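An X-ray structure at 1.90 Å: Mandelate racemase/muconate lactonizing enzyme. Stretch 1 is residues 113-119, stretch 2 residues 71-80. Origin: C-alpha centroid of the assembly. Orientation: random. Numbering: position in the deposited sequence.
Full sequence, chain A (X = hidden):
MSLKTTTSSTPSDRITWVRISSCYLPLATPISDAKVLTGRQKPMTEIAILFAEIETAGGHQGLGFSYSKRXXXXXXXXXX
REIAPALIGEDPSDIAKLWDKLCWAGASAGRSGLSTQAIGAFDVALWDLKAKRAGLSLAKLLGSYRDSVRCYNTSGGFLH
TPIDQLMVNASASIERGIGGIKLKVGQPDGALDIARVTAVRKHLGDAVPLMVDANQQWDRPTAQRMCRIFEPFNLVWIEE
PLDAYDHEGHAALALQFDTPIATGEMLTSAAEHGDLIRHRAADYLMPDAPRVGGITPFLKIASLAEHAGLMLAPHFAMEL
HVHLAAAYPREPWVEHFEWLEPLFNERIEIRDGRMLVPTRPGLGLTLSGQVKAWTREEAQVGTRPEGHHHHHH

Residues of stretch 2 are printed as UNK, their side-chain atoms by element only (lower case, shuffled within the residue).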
# COMPACT_ATOMS: atom_id res chain seq x y z
N GLY A 113 -24.18 -20.29 1.73
CA GLY A 113 -24.43 -21.72 1.70
C GLY A 113 -25.89 -22.10 1.68
O GLY A 113 -26.74 -21.31 1.25
N LEU A 114 -26.18 -23.30 2.15
CA LEU A 114 -27.55 -23.82 2.14
C LEU A 114 -28.61 -22.96 2.82
O LEU A 114 -29.72 -22.84 2.29
CB LEU A 114 -27.59 -25.22 2.76
CG LEU A 114 -26.79 -26.34 2.09
CD1 LEU A 114 -26.98 -27.64 2.85
CD2 LEU A 114 -27.24 -26.50 0.64
N SER A 115 -28.30 -22.36 3.96
CA SER A 115 -29.31 -21.56 4.65
C SER A 115 -29.71 -20.31 3.88
O SER A 115 -30.90 -20.00 3.77
CB SER A 115 -28.82 -21.17 6.05
OG SER A 115 -27.64 -20.40 5.99
N THR A 116 -28.74 -19.58 3.33
CA THR A 116 -29.08 -18.38 2.59
C THR A 116 -29.67 -18.71 1.22
O THR A 116 -30.40 -17.90 0.65
CB THR A 116 -27.85 -17.44 2.44
OG1 THR A 116 -26.71 -18.19 2.04
CG2 THR A 116 -27.56 -16.74 3.76
N GLN A 117 -29.37 -19.89 0.69
CA GLN A 117 -29.94 -20.29 -0.60
C GLN A 117 -31.42 -20.58 -0.36
O GLN A 117 -32.27 -20.29 -1.20
CB GLN A 117 -29.21 -21.52 -1.15
CG GLN A 117 -27.73 -21.24 -1.40
CD GLN A 117 -26.95 -22.42 -1.92
OE1 GLN A 117 -27.34 -23.58 -1.75
NE2 GLN A 117 -25.81 -22.13 -2.55
N ALA A 118 -31.73 -21.13 0.81
CA ALA A 118 -33.12 -21.40 1.16
C ALA A 118 -33.82 -20.04 1.26
O ALA A 118 -34.92 -19.83 0.74
CB ALA A 118 -33.19 -22.14 2.49
N ILE A 119 -33.16 -19.10 1.93
CA ILE A 119 -33.70 -17.75 2.09
C ILE A 119 -33.94 -17.13 0.71
O ILE A 119 -34.94 -16.45 0.49
CB ILE A 119 -32.72 -16.87 2.91
CG1 ILE A 119 -32.69 -17.33 4.37
CG2 ILE A 119 -33.12 -15.40 2.82
CD1 ILE A 119 -31.67 -16.59 5.25
N UNK A 71 -25.38 -32.77 -4.15
CA UNK A 71 -25.88 -32.63 -2.78
C UNK A 71 -26.31 -31.22 -2.39
O UNK A 71 -25.63 -30.24 -2.69
c UNK A 71 -24.83 -33.16 -1.80
N UNK A 72 -27.45 -31.12 -1.71
CA UNK A 72 -27.92 -29.82 -1.28
C UNK A 72 -29.43 -29.66 -1.22
O UNK A 72 -29.92 -28.93 -0.36
N UNK A 73 -30.15 -30.33 -2.11
CA UNK A 73 -31.60 -30.23 -2.15
C UNK A 73 -32.29 -30.48 -0.82
O UNK A 73 -33.07 -29.65 -0.36
N UNK A 74 -32.03 -31.63 -0.18
CA UNK A 74 -32.65 -31.95 1.11
C UNK A 74 -32.36 -30.90 2.19
O UNK A 74 -33.25 -30.52 2.96
c UNK A 74 -32.04 -33.31 1.45
c UNK A 74 -31.92 -33.95 0.10
c UNK A 74 -31.35 -32.81 -0.74
N UNK A 75 -31.11 -30.44 2.25
CA UNK A 75 -30.73 -29.46 3.25
C UNK A 75 -31.45 -28.13 3.06
O UNK A 75 -31.89 -27.52 4.03
N UNK A 76 -31.56 -27.68 1.81
CA UNK A 76 -32.23 -26.42 1.52
C UNK A 76 -33.69 -26.48 1.92
O UNK A 76 -34.22 -25.56 2.53
c UNK A 76 -30.83 -25.19 -1.93
c UNK A 76 -32.15 -26.08 0.03
c UNK A 76 -30.77 -25.70 -0.49
n UNK A 76 -29.72 -24.64 -2.41
o UNK A 76 -31.86 -25.29 -2.58
N UNK A 77 -34.36 -27.58 1.57
CA UNK A 77 -35.77 -27.73 1.90
C UNK A 77 -35.99 -27.74 3.40
O UNK A 77 -36.85 -27.03 3.91
c UNK A 77 -40.41 -29.64 2.59
c UNK A 77 -37.77 -29.28 1.73
c UNK A 77 -40.13 -28.77 1.54
c UNK A 77 -38.82 -28.59 1.12
c UNK A 77 -38.06 -30.16 2.77
c UNK A 77 -36.34 -29.02 1.31
c UNK A 77 -39.38 -30.34 3.20
N UNK A 78 -35.22 -28.57 4.10
CA UNK A 78 -35.33 -28.70 5.54
C UNK A 78 -35.19 -27.35 6.24
O UNK A 78 -35.95 -27.03 7.14
c UNK A 78 -34.28 -29.67 6.07
N UNK A 79 -34.21 -26.56 5.81
CA UNK A 79 -34.01 -25.25 6.43
C UNK A 79 -35.15 -24.31 6.07
O UNK A 79 -35.67 -23.59 6.93
n UNK A 79 -31.74 -21.58 7.80
n UNK A 79 -31.81 -23.69 8.16
c UNK A 79 -32.67 -24.64 5.99
c UNK A 79 -31.53 -22.52 8.70
c UNK A 79 -32.23 -23.51 6.86
c UNK A 79 -32.18 -22.17 6.64
N UNK A 80 -35.55 -24.31 4.80
CA UNK A 80 -36.64 -23.46 4.34
C UNK A 80 -37.90 -23.74 5.17
O UNK A 80 -38.60 -22.82 5.58
c UNK A 80 -36.93 -23.71 2.86

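Position 71 carries a single side-chain carbon that touches nothing on stretch 1: Ala-71. Position 72 has no side-chain atom. Its backbone, with phi 149°, would jam any CB against the preceding carbonyl, a constraint that by itself calls for glycine, and an ideal CB would also lie 3.6 Å from Leu-114 CD2. This is Gly-72, the N-cap of the helix; its O lies 3.8 Å from Leu-114 CD2 and accepts a backbone hydrogen bond from the N of position 76.

Position 73 is bare as well, and makes no contact with stretch 1. It is Gly-73. At position 74 three carbons close a ring onto the backbone N, which defines Pro-74. It sits in the first turn of the helix, where the missing amide hydrogen costs no helical bond. Its CA-to-CB bond points away from stretch 1, and it makes no contact there; an ideal CB on Gly-73 would be crowded by Pro-74 CD, 3.0 Å away.

Position 75 again lacks side-chain atoms, here for a reason that lies in the contact: an ideal CB would point toward stretch 1 and end 2.8 Å from Leu-114 CD1, a clash. Gly-75 leaves its CA 4.2 Å from that methyl.

Position 76 has three carbons, the third carrying one oxygen and one nitrogen. The nitrogen reaches Gln-117 OE1, and a carbon of the chain packs against Leu-114 CD2. This amide chain is one carbon longer than asparagine's, hence Gln-76. Its CA-to-CB bond points sideways, but the extended m, t chain brings its end nearer. NE2 donates to Gln-117 OE1 at 2.7 Å, while CG packs 3.8 Å from Leu-114 CD2.

Position 77 shows one carbon and then a six-carbon ring without a hydroxyl; the CA-to-CB bond points away, and the ring touches nothing on stretch 1: Phe-77. Position 78, with one carbon out of reach, is Ala-78.

Position 79 has one carbon leading to a five-membered ring of three carbons and two nitrogens. Ser-115 CB lies over one face, 3.8 Å from the ring centroid in a CH-pi contact, and Ala-118 CB sits at the edge. This is His-79, whose CD2 is 4.3 Å from Ala-118 CB. Position 80 bears one carbon, its CB, 4.1 Å from Ala-118 CB: Ala-80.

The rule is that small residues on one side are matched by larger ones on the other. The axes cross at -63° and approach to 8.4 Å. Leu-114 fills the space beside Gly-72 and Gly-75, while Ser-115 and Ala-118 meet His-79 and Gln-76, Ala-118 bringing its CB within 3.6 Å of Gln-76 O. Amid this packing, the buried glutamine pair supplies the one hydrogen bond between the stretches, adding direction to a contact built mainly on shape.

Stretch 2 71-80: AGGPGQFAHA
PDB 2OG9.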